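Local coordinates for protein GH59 galactosidase (Clostridium cellulolyticum, PDB 2V4V) that binds xylose through this family 6 carbohydrate-binding module, one domain of a larger family 59 glycoside hydrolase that probably acts on plant cell-wall polysaccharides, at residues A[11-16]-A[40-45]; A[31-36]-A[110-115]; A[52-57]-A[124-129]; A[64-69]-A[120-125]. One frame throughout, in Å; residues are numbered along the deposited sequence.

Contact 1. Residues A[11-16]-A[40-45]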
# COMPACT_ATOMS: atom_id res chain seq x y z
N SER A 11 -7.19 1.08 7.84
CA SER A 11 -7.13 2.22 8.77
C SER A 11 -6.92 3.55 8.02
O SER A 11 -6.56 4.57 8.65
CB SER A 11 -6.04 2.00 9.82
OG SER A 11 -4.76 2.29 9.30
N TYR A 12 -7.17 3.57 6.70
CA TYR A 12 -6.98 4.80 5.91
C TYR A 12 -7.81 5.97 6.43
O TYR A 12 -8.90 5.79 7.00
CB TYR A 12 -7.31 4.56 4.43
CG TYR A 12 -8.69 4.00 4.23
CD1 TYR A 12 -9.85 4.84 4.31
CD2 TYR A 12 -8.88 2.64 3.98
CE1 TYR A 12 -11.12 4.31 4.13
CE2 TYR A 12 -10.18 2.11 3.81
CZ TYR A 12 -11.26 2.94 3.87
OH TYR A 12 -12.51 2.39 3.69
N SER A 13 -7.26 7.16 6.23
CA SER A 13 -7.97 8.43 6.47
C SER A 13 -8.98 8.77 5.37
O SER A 13 -9.99 9.44 5.60
CB SER A 13 -6.94 9.58 6.59
OG SER A 13 -5.95 9.23 7.56
N ASN A 14 -8.66 8.33 4.15
CA ASN A 14 -9.43 8.63 2.95
C ASN A 14 -9.13 7.55 1.89
O ASN A 14 -8.06 6.95 1.92
CB ASN A 14 -9.02 10.02 2.43
CG ASN A 14 -9.76 10.43 1.16
OD1 ASN A 14 -9.20 11.10 0.30
ND2 ASN A 14 -11.03 10.01 1.04
N GLN A 15 -10.06 7.32 0.96
CA GLN A 15 -9.79 6.33 -0.11
C GLN A 15 -10.55 6.73 -1.36
O GLN A 15 -11.58 7.44 -1.28
CB GLN A 15 -10.21 4.92 0.32
CG GLN A 15 -11.68 4.80 0.69
CD GLN A 15 -12.58 4.48 -0.49
OE1 GLN A 15 -12.12 4.10 -1.56
NE2 GLN A 15 -13.89 4.61 -0.27
N SER A 16 -10.07 6.25 -2.50
CA SER A 16 -10.82 6.37 -3.72
C SER A 16 -10.92 5.03 -4.42
O SER A 16 -9.87 4.45 -4.81
CB SER A 16 -10.15 7.38 -4.63
OG SER A 16 -10.76 7.39 -5.92
N VAL A 40 -5.28 6.59 1.53
CA VAL A 40 -4.48 7.69 2.11
C VAL A 40 -4.34 7.47 3.63
O VAL A 40 -5.34 7.14 4.29
CB VAL A 40 -5.19 9.06 1.94
CG1 VAL A 40 -4.19 10.20 2.35
CG2 VAL A 40 -5.81 9.24 0.55
N TYR A 41 -3.14 7.68 4.17
CA TYR A 41 -2.88 7.55 5.58
C TYR A 41 -2.26 8.87 6.09
O TYR A 41 -1.21 9.18 5.72
CB TYR A 41 -1.94 6.31 5.82
CG TYR A 41 -2.52 5.09 5.15
CD1 TYR A 41 -2.33 4.85 3.81
CD2 TYR A 41 -3.34 4.24 5.84
CE1 TYR A 41 -2.92 3.80 3.20
CE2 TYR A 41 -3.90 3.17 5.25
CZ TYR A 41 -3.74 2.96 3.91
OH TYR A 41 -4.36 1.90 3.31
N ASN A 42 -3.03 9.63 6.88
CA ASN A 42 -2.60 10.97 7.24
C ASN A 42 -1.52 10.97 8.31
O ASN A 42 -1.49 10.11 9.21
CB ASN A 42 -3.77 11.82 7.75
CG ASN A 42 -4.77 12.17 6.66
OD1 ASN A 42 -4.59 11.85 5.49
ND2 ASN A 42 -5.86 12.83 7.06
N ASN A 43 -0.69 12.01 8.26
CA ASN A 43 0.22 12.32 9.36
C ASN A 43 1.12 11.16 9.73
O ASN A 43 1.22 10.76 10.91
CB ASN A 43 -0.59 12.72 10.60
CG ASN A 43 -1.48 13.90 10.35
OD1 ASN A 43 -1.16 14.76 9.52
ND2 ASN A 43 -2.64 13.94 11.04
N VAL A 44 1.75 10.59 8.71
CA VAL A 44 2.73 9.55 8.94
C VAL A 44 4.11 10.21 9.19
O VAL A 44 4.54 11.06 8.40
CB VAL A 44 2.84 8.59 7.75
CG1 VAL A 44 3.92 7.58 7.98
CG2 VAL A 44 1.48 7.87 7.48
N ASP A 45 4.75 9.80 10.28
CA ASP A 45 6.03 10.40 10.66
C ASP A 45 7.16 9.49 10.21
O ASP A 45 7.30 8.38 10.70
CB ASP A 45 6.08 10.60 12.18
CG ASP A 45 7.30 11.37 12.66
OD1 ASP A 45 8.19 11.75 11.85
OD2 ASP A 45 7.34 11.61 13.89
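The carbonyl oxygen of Val40 takes the shortest polar bond here, from the backbone N of Ser13 at 2.7 Å, with the N-H bent to 140° at the hydrogen. It is touched a second time by carbon: CB of Tyr12 lies 3.2 Å from Val40 O. On the same residue, the backbone N of Val40 gives its hydrogen to Asn14 O (2.8 Å), and because Ser13 and Asn14 both face Val40, the edge strand carries a classic beta bulge. The side chain of Ser13 extends the pairing past the bulge. Its OG stands beside its own backbone N (chi1 -52°) and accepts the N-H of Asn42 at 3.0 Å in a fairly straight bond, so that a side-chain oxygen takes a backbone N-H of the neighbouring strand. CB of Ser13 rests against the amide of Asn42, 3.4 Å from CG. The Tyr41 ring meets the chain at Tyr12 obliquely, CE2 3.5 Å from CA of Tyr12, while its hydroxyl is hydrogen-bonded to Ala9 and Thr39. CG2 of Val40 and CB of Asn14 run side by side, 3.8 Å apart. Three hydrogen bonds, one of them accepted by a serine hydroxyl oxygen, thus fasten Ser13 and the start of strand 14-16 to strand 38-48, and at the bulge Val40 N and O are both bonded, to Asn14 O and Ser13 N.

Contact 2. Residues A[31-36]-A[110-115]. With XYP (beta-D-xylopyranose), chain B.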
# COMPACT_ATOMS: atom_id res chain seq x y z
N GLY A 31 -9.62 -4.34 -0.74
CA GLY A 31 -9.78 -5.04 -2.01
C GLY A 31 -10.54 -4.21 -3.04
O GLY A 31 -10.75 -3.01 -2.87
N PHE A 32 -10.97 -4.89 -4.10
CA PHE A 32 -11.62 -4.25 -5.24
C PHE A 32 -10.76 -3.11 -5.79
O PHE A 32 -11.24 -2.00 -6.04
CB PHE A 32 -13.02 -3.78 -4.84
CG PHE A 32 -13.83 -4.90 -4.19
CD1 PHE A 32 -14.75 -5.68 -4.95
CD2 PHE A 32 -13.67 -5.21 -2.86
CE1 PHE A 32 -15.45 -6.71 -4.38
CE2 PHE A 32 -14.40 -6.24 -2.30
CZ PHE A 32 -15.30 -6.98 -3.07
N VAL A 33 -9.45 -3.43 -5.98
CA VAL A 33 -8.46 -2.44 -6.41
C VAL A 33 -8.31 -2.51 -7.92
O VAL A 33 -7.93 -3.56 -8.48
CB VAL A 33 -7.12 -2.77 -5.77
CG1 VAL A 33 -6.03 -1.88 -6.33
CG2 VAL A 33 -7.23 -2.66 -4.22
N GLU A 34 -8.58 -1.36 -8.55
CA GLU A 34 -8.36 -1.22 -9.98
C GLU A 34 -7.40 -0.05 -10.24
O GLU A 34 -7.16 0.81 -9.35
CB GLU A 34 -9.68 -0.97 -10.74
CG GLU A 34 -10.60 -2.17 -10.65
CD GLU A 34 -11.86 -1.96 -11.46
OE1 GLU A 34 -11.78 -2.08 -12.73
OE2 GLU A 34 -12.92 -1.71 -10.86
N ASN A 35 -6.83 -0.07 -11.45
CA ASN A 35 -5.86 0.98 -11.78
C ASN A 35 -6.41 2.39 -11.47
O ASN A 35 -7.53 2.70 -11.88
CB ASN A 35 -5.54 0.91 -13.26
CG ASN A 35 -4.52 1.95 -13.68
OD1 ASN A 35 -3.33 1.82 -13.37
ND2 ASN A 35 -4.96 2.94 -14.50
N GLY A 36 -5.64 3.19 -10.74
CA GLY A 36 -6.06 4.54 -10.40
C GLY A 36 -6.66 4.67 -9.00
O GLY A 36 -6.76 5.79 -8.46
N LEU A 110 -1.13 5.61 -1.10
CA LEU A 110 -0.78 4.40 -1.82
C LEU A 110 -1.69 4.34 -3.06
O LEU A 110 -2.90 4.17 -2.94
CB LEU A 110 -0.93 3.17 -0.94
CG LEU A 110 -0.16 3.19 0.39
CD1 LEU A 110 -0.38 1.85 1.06
CD2 LEU A 110 1.36 3.44 0.13
N VAL A 111 -1.09 4.54 -4.24
CA VAL A 111 -1.81 4.70 -5.49
C VAL A 111 -1.58 3.44 -6.31
O VAL A 111 -0.44 3.02 -6.55
CB VAL A 111 -1.36 5.96 -6.27
CG1 VAL A 111 -2.20 6.11 -7.55
CG2 VAL A 111 -1.50 7.22 -5.38
N PHE A 112 -2.67 2.77 -6.68
CA PHE A 112 -2.56 1.41 -7.22
C PHE A 112 -2.60 1.47 -8.72
O PHE A 112 -3.56 2.00 -9.30
CB PHE A 112 -3.70 0.55 -6.65
CG PHE A 112 -3.82 0.65 -5.14
CD1 PHE A 112 -2.68 0.40 -4.34
CD2 PHE A 112 -5.01 0.99 -4.53
CE1 PHE A 112 -2.76 0.51 -2.93
CE2 PHE A 112 -5.14 1.07 -3.14
CZ PHE A 112 -4.00 0.83 -2.33
N LYS A 113 -1.57 0.93 -9.36
CA LYS A 113 -1.48 1.05 -10.82
C LYS A 113 -1.22 -0.31 -11.46
O LYS A 113 -0.51 -1.15 -10.90
CB LYS A 113 -0.34 2.02 -11.19
CG LYS A 113 -0.54 3.43 -10.66
CD LYS A 113 -1.59 4.21 -11.44
CE LYS A 113 -1.55 5.73 -11.15
NZ LYS A 113 -0.21 6.45 -11.32
N GLY A 114 -1.78 -0.53 -12.64
CA GLY A 114 -1.46 -1.78 -13.32
C GLY A 114 -2.25 -1.95 -14.60
O GLY A 114 -2.72 -0.98 -15.18
N ASP A 115 -2.42 -3.21 -14.95
CA ASP A 115 -3.16 -3.66 -16.12
C ASP A 115 -4.66 -3.48 -15.84
O ASP A 115 -5.08 -2.86 -14.83
CB ASP A 115 -2.78 -5.15 -16.34
CG ASP A 115 -2.89 -5.61 -17.79
OD1 ASP A 115 -3.86 -5.21 -18.47
OD2 ASP A 115 -1.99 -6.39 -18.24
O1 XYP B . -14.48 -10.83 -5.88
C1 XYP B . -13.59 -9.80 -5.49
C2 XYP B . -12.84 -10.32 -4.28
C3 XYP B . -11.82 -9.30 -3.82
C4 XYP B . -10.98 -8.82 -4.99
C5 XYP B . -11.87 -8.42 -6.18
O2 XYP B . -13.70 -10.53 -3.17
O3 XYP B . -10.99 -9.84 -2.80
O4 XYP B . -10.20 -7.69 -4.64
O5 XYP B . -12.71 -9.50 -6.52
O HOH W 1 -7.29 -2.07 -13.41
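The loop that follows strand 28-31 forms part of the xylose pocket at one end and is pinned to the end of strand 105-113 at the other. At the sugar end, the backbone N of Phe32 donates to O4 of the xylose at 3.0 Å, and the Phe32 ring offers one face to the sugar, with CE1 3.8 Å from C1. Further along, Val33 points its CG1 into Phe112, 3.4 Å from CB and nearly as close to CD2, the two side chains crossing at about a right angle. Polar bonds then take over. The N of Gly36 meets Phe112 O at 2.8 Å, almost in line with the carbonyl. Asn35 turns its CG anti to its backbone N (chi1 -179°), and its OD1 accepts from Gly114 N at 2.9 Å, the donor lying 16° from the amide plane; CD of Lys113 packs alongside that oxygen. A water links the two segments, accepting from Asn35 N and donating to Asp115 O at 2.7 Å. The positive phi of Gly36 (98°) would press a side chain against the preceding carbonyl, so glycine suits this turn. Strand 38-48 follows directly after the loop and pairs with 105-113 on one side, while 64-70 flanks it on the other. The side chain of Phe112 packs on Ile66 of that strand and on Thr39 of 38-48.

Contact 3. Residues A[52-57]-A[124-129]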
# COMPACT_ATOMS: atom_id res chain seq x y z
N GLY A 52 12.98 1.58 3.10
CA GLY A 52 12.22 0.52 2.44
C GLY A 52 10.76 0.49 2.81
O GLY A 52 10.32 1.18 3.71
N PHE A 53 10.02 -0.38 2.12
CA PHE A 53 8.55 -0.52 2.30
C PHE A 53 8.20 -1.99 2.10
O PHE A 53 8.76 -2.65 1.21
CB PHE A 53 7.87 0.33 1.23
CG PHE A 53 6.36 0.16 1.10
CD1 PHE A 53 5.48 0.99 1.81
CD2 PHE A 53 5.83 -0.76 0.19
CE1 PHE A 53 4.11 0.90 1.60
CE2 PHE A 53 4.46 -0.86 -0.00
CZ PHE A 53 3.60 -0.03 0.71
N GLN A 54 7.30 -2.48 2.95
CA GLN A 54 6.86 -3.87 2.92
C GLN A 54 5.35 -3.86 2.97
O GLN A 54 4.75 -3.21 3.84
CB GLN A 54 7.45 -4.60 4.14
CG GLN A 54 7.06 -6.07 4.31
CD GLN A 54 7.46 -6.61 5.68
OE1 GLN A 54 7.76 -5.84 6.62
NE2 GLN A 54 7.41 -7.94 5.83
N ALA A 55 4.73 -4.56 2.01
CA ALA A 55 3.27 -4.66 1.99
C ALA A 55 2.82 -6.12 1.98
O ALA A 55 3.41 -6.96 1.28
CB ALA A 55 2.73 -3.96 0.75
N ARG A 56 1.77 -6.40 2.77
CA ARG A 56 1.22 -7.76 2.84
C ARG A 56 0.05 -7.86 1.85
O ARG A 56 -0.97 -7.22 2.06
CB ARG A 56 0.75 -8.03 4.28
CG ARG A 56 0.32 -9.45 4.55
CD ARG A 56 1.55 -10.37 4.52
NE ARG A 56 1.11 -11.75 4.74
CZ ARG A 56 1.89 -12.82 4.63
NH1 ARG A 56 3.19 -12.68 4.32
NH2 ARG A 56 1.37 -14.03 4.82
N VAL A 57 0.26 -8.59 0.76
CA VAL A 57 -0.63 -8.51 -0.40
C VAL A 57 -1.02 -9.87 -0.96
O VAL A 57 -0.28 -10.86 -0.80
CB VAL A 57 0.04 -7.76 -1.56
CG1 VAL A 57 0.05 -6.23 -1.29
CG2 VAL A 57 1.45 -8.30 -1.78
N TRP A 124 -1.88 -5.06 5.18
CA TRP A 124 -1.20 -4.06 6.00
C TRP A 124 0.12 -3.69 5.29
O TRP A 124 0.49 -4.34 4.34
CB TRP A 124 -0.96 -4.55 7.44
CG TRP A 124 -0.19 -5.82 7.57
CD1 TRP A 124 -0.71 -7.08 7.72
CD2 TRP A 124 1.24 -5.99 7.55
NE1 TRP A 124 0.28 -8.02 7.80
CE2 TRP A 124 1.49 -7.37 7.72
CE3 TRP A 124 2.32 -5.09 7.48
CZ2 TRP A 124 2.79 -7.89 7.75
CZ3 TRP A 124 3.62 -5.62 7.49
CH2 TRP A 124 3.83 -7.00 7.65
N PHE A 125 0.77 -2.62 5.74
CA PHE A 125 2.08 -2.33 5.19
C PHE A 125 2.89 -1.66 6.30
O PHE A 125 2.37 -1.25 7.35
CB PHE A 125 1.96 -1.38 3.99
CG PHE A 125 1.26 -0.09 4.32
CD1 PHE A 125 2.03 1.04 4.57
CD2 PHE A 125 -0.13 0.01 4.36
CE1 PHE A 125 1.44 2.25 4.87
CE2 PHE A 125 -0.72 1.22 4.68
CZ PHE A 125 0.05 2.32 4.91
N THR A 126 4.18 -1.51 6.01
CA THR A 126 5.05 -0.76 6.94
C THR A 126 6.26 -0.23 6.20
O THR A 126 6.58 -0.72 5.08
CB THR A 126 5.54 -1.67 8.13
OG1 THR A 126 6.18 -0.88 9.15
CG2 THR A 126 6.48 -2.78 7.60
N PHE A 127 6.95 0.76 6.77
CA PHE A 127 8.24 1.17 6.22
C PHE A 127 9.39 0.64 7.10
O PHE A 127 9.20 0.36 8.28
CB PHE A 127 8.37 2.68 6.14
CG PHE A 127 7.44 3.29 5.14
CD1 PHE A 127 7.90 3.58 3.85
CD2 PHE A 127 6.11 3.59 5.48
CE1 PHE A 127 7.04 4.18 2.91
CE2 PHE A 127 5.24 4.22 4.56
CZ PHE A 127 5.70 4.48 3.26
N SER A 128 10.58 0.53 6.51
CA SER A 128 11.76 0.07 7.26
C SER A 128 12.82 1.14 7.19
O SER A 128 12.88 1.89 6.23
CB SER A 128 12.30 -1.23 6.66
OG SER A 128 12.48 -1.07 5.24
N GLU A 129 13.66 1.20 8.23
CA GLU A 129 14.76 2.13 8.26
C GLU A 129 15.90 1.63 7.38
O GLU A 129 16.04 0.41 7.15
CB GLU A 129 15.26 2.34 9.69
CG GLU A 129 14.32 3.18 10.55
CD GLU A 129 15.03 3.72 11.78
OE1 GLU A 129 15.58 2.89 12.56
OE2 GLU A 129 15.05 4.97 11.97
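Phe53 reaches from its strand into the aromatic cluster it makes with Phe125 and Phe127. Its CB lies 4.2 Å from Phe127 CD1, and CG is held anti to the backbone N (chi1 171°). CD1 then comes over the face of the Phe127 ring, 3.7 Å from CE1, in an edge-to-face pair whose planes stand 66° apart. Farther out, CE1 meets CD1 of Phe125 at 3.6 Å, and CZ lies against its CB; these two rings are near parallel but slid so far that they barely overlap. The opposite face of the strand pair carries Gln54, Arg56, Trp124, Thr126 and Ser128. There CB of Arg56 sits over the five-membered ring of Trp124, 3.6 Å from its centroid, a CH-pi contact. The guanidinium continues beyond the indole to salt bridges with Glu25 and Asp94. CG2 of Thr126 nestles against OE1 of Gln54, the two side chains running in the same direction. The backbones pair antiparallel: Gln54 and Thr126 exchange two bonds, and Arg56 N reaches Trp124 O at 2.9 Å, nearly straight. Gly52 and Ser128 also exchange two, that from Gly52 N more bent; a beta carbon on the glycine would collide with the serine hydroxyl. Strands 52-59 and 121-128 are the two inner strands of the four-stranded sheet, between 7-8 and 91-98; Phe53 and Phe127 pack on Ile68, and Ala55 on Ile66, of strand 64-70 in the other sheet.

Contact 4. Residues A[64-69]-A[120-125]. With NA (sodium ion), chain C; XYP (beta-D-xylopyranose), chain B.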
# COMPACT_ATOMS: atom_id res chain seq x y z
N GLY A 64 0.33 -5.79 -9.81
CA GLY A 64 0.41 -4.41 -10.29
C GLY A 64 1.46 -3.72 -9.46
O GLY A 64 2.37 -4.39 -8.95
N ASN A 65 1.36 -2.40 -9.32
CA ASN A 65 2.34 -1.62 -8.53
C ASN A 65 1.60 -0.77 -7.50
O ASN A 65 0.49 -0.32 -7.75
CB ASN A 65 3.12 -0.62 -9.41
CG ASN A 65 4.18 -1.29 -10.29
OD1 ASN A 65 4.67 -2.40 -9.99
ND2 ASN A 65 4.56 -0.60 -11.39
N ILE A 66 2.26 -0.58 -6.34
CA ILE A 66 1.79 0.38 -5.34
C ILE A 66 2.74 1.56 -5.42
O ILE A 66 3.90 1.45 -5.07
CB ILE A 66 1.85 -0.18 -3.90
CG1 ILE A 66 1.05 -1.50 -3.78
CG2 ILE A 66 1.37 0.89 -2.90
CD1 ILE A 66 1.18 -2.19 -2.43
N GLU A 67 2.26 2.66 -5.97
CA GLU A 67 3.05 3.88 -6.00
C GLU A 67 2.91 4.57 -4.67
O GLU A 67 1.78 4.78 -4.19
CB GLU A 67 2.59 4.80 -7.13
CG GLU A 67 3.03 4.28 -8.51
CD GLU A 67 2.66 5.21 -9.68
OE1 GLU A 67 1.89 6.15 -9.46
OE2 GLU A 67 3.14 4.95 -10.80
N ILE A 68 4.03 4.91 -4.06
CA ILE A 68 3.97 5.52 -2.74
C ILE A 68 4.25 7.02 -2.94
O ILE A 68 5.39 7.39 -3.25
CB ILE A 68 5.07 4.97 -1.81
CG1 ILE A 68 4.95 3.45 -1.68
CG2 ILE A 68 4.98 5.59 -0.42
CD1 ILE A 68 6.27 2.77 -1.33
N ARG A 69 3.20 7.85 -2.74
CA ARG A 69 3.29 9.26 -3.06
C ARG A 69 3.00 10.09 -1.80
O ARG A 69 2.27 9.66 -0.91
CB ARG A 69 2.28 9.62 -4.15
CG ARG A 69 2.73 9.06 -5.53
CD ARG A 69 1.72 9.36 -6.64
NE ARG A 69 2.16 8.75 -7.89
CZ ARG A 69 3.09 9.26 -8.71
NH1 ARG A 69 3.70 10.43 -8.43
NH2 ARG A 69 3.41 8.59 -9.84
N PHE A 120 -4.74 -6.33 -6.73
CA PHE A 120 -4.29 -7.10 -5.55
C PHE A 120 -5.13 -6.61 -4.37
O PHE A 120 -5.88 -5.59 -4.51
CB PHE A 120 -2.79 -6.85 -5.24
CG PHE A 120 -2.36 -5.37 -5.41
CD1 PHE A 120 -2.68 -4.39 -4.46
CD2 PHE A 120 -1.71 -4.96 -6.60
CE1 PHE A 120 -2.31 -3.03 -4.71
CE2 PHE A 120 -1.34 -3.64 -6.83
CZ PHE A 120 -1.63 -2.68 -5.88
N ASN A 121 -5.08 -7.39 -3.29
CA ASN A 121 -5.68 -7.01 -1.98
C ASN A 121 -4.51 -6.64 -1.05
O ASN A 121 -3.43 -7.27 -1.11
CB ASN A 121 -6.44 -8.20 -1.37
CG ASN A 121 -7.68 -8.57 -2.14
OD1 ASN A 121 -8.20 -9.72 -2.02
ND2 ASN A 121 -8.14 -7.65 -2.95
N LEU A 122 -4.75 -5.66 -0.16
CA LEU A 122 -3.68 -5.16 0.73
C LEU A 122 -4.16 -5.34 2.15
O LEU A 122 -5.19 -4.80 2.51
CB LEU A 122 -3.37 -3.67 0.43
CG LEU A 122 -2.38 -2.95 1.35
CD1 LEU A 122 -0.94 -3.52 1.18
CD2 LEU A 122 -2.40 -1.48 0.93
N ASN A 123 -3.40 -6.11 2.94
CA ASN A 123 -3.76 -6.36 4.32
C ASN A 123 -3.20 -5.28 5.26
O ASN A 123 -3.92 -4.59 5.98
CB ASN A 123 -3.26 -7.77 4.69
CG ASN A 123 -3.58 -8.16 6.13
OD1 ASN A 123 -4.18 -7.40 6.90
ND2 ASN A 123 -3.16 -9.38 6.51
N TRP A 124 -1.88 -5.06 5.18
CA TRP A 124 -1.20 -4.06 6.00
C TRP A 124 0.12 -3.69 5.29
O TRP A 124 0.49 -4.34 4.34
CB TRP A 124 -0.96 -4.55 7.44
CG TRP A 124 -0.19 -5.82 7.57
CD1 TRP A 124 -0.71 -7.08 7.72
CD2 TRP A 124 1.24 -5.99 7.55
NE1 TRP A 124 0.28 -8.02 7.80
CE2 TRP A 124 1.49 -7.37 7.72
CE3 TRP A 124 2.32 -5.09 7.48
CZ2 TRP A 124 2.79 -7.89 7.75
CZ3 TRP A 124 3.62 -5.62 7.49
CH2 TRP A 124 3.83 -7.00 7.65
N PHE A 125 0.77 -2.62 5.74
CA PHE A 125 2.08 -2.33 5.19
C PHE A 125 2.89 -1.66 6.30
O PHE A 125 2.37 -1.25 7.35
CB PHE A 125 1.96 -1.38 3.99
CG PHE A 125 1.26 -0.09 4.32
CD1 PHE A 125 2.03 1.04 4.57
CD2 PHE A 125 -0.13 0.01 4.36
CE1 PHE A 125 1.44 2.25 4.87
CE2 PHE A 125 -0.72 1.22 4.68
CZ PHE A 125 0.05 2.32 4.91
NA NA C . -5.55 -5.47 7.50
O1 XYP B . -14.48 -10.83 -5.88
C1 XYP B . -13.59 -9.80 -5.49
C2 XYP B . -12.84 -10.32 -4.28
C3 XYP B . -11.82 -9.30 -3.82
C4 XYP B . -10.98 -8.82 -4.99
C5 XYP B . -11.87 -8.42 -6.18
O2 XYP B . -13.70 -10.53 -3.17
O3 XYP B . -10.99 -9.84 -2.80
O4 XYP B . -10.20 -7.69 -4.64
O5 XYP B . -12.71 -9.50 -6.52
O HOH W 2 -6.70 -5.95 9.64
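The ring of Phe120 meets the strand 64-69 mainly with its edge: the N of Gly64 and the O of Asn65 both lie in its plane at the rim, the oxygen 3.7 Å from CZ. Phe120 CE2 approaches Gly64 C at 3.8 Å, and a beta carbon on that glycine would sit tight against the ring. CG1 of Ile66 comes in obliquely, 3.6 Å from CZ, and Phe112 meets the same ring with its plane at about a right angle. CG of Phe120 stands between its own backbone N and carbonyl carbon (chi1 41°), which starts the side chain toward strand 64-70. Deeper in, CD1 of Ile66 makes a looser contact with CD1 of Leu122 at 4.4 Å. Also on strand 64-70, Arg69 holds one oxygen of Glu67 side-on, NE and NH2 both reaching OE1 from the same face of the carboxylate, with NH2 at 2.9 Å. Lys113 also forms a salt bridge to that oxygen, so two positive groups, a guanidinium and an ammonium, meet at it and would probably favour its charged form. Strand 121-128 contributes to two binding sites. Asn121 places its amide beside O3 and O4 of the xylose. Asn123 chelates the sodium through its backbone O and its OD1, each 2.4 Å away; a water and ligands from Glu8, Glu10 and Glu28 complete the site. Two facing antiparallel sheets with a hydrophobic core between them, a metal bound beside a strand and the sugar at one end, make the beta-sandwich of family 6 carbohydrate-binding modules.

How the contacts relate
From the N terminus, contact 1 closes first, returning the chain to edge strand 14-16 through 40-45, and it ends before contacts 3 and 4 begin. Contact 2 opens inside that loop, at 31-36, and ends at 110-115, so it crosses contact 1; it crosses contacts 3 and 4 as well, since both start within its span and finish beyond it. Contact 4 opens after contact 3, and both end on the last strand, where they share Trp124 and Phe125. Contact 1 lies in the five-stranded sheet, contact 2 ties a pocket loop to it, contact 3 lies in the four-stranded one, and contact 4 joins the two. In the core between them, Tyr41, Leu110 and Phe125 touch.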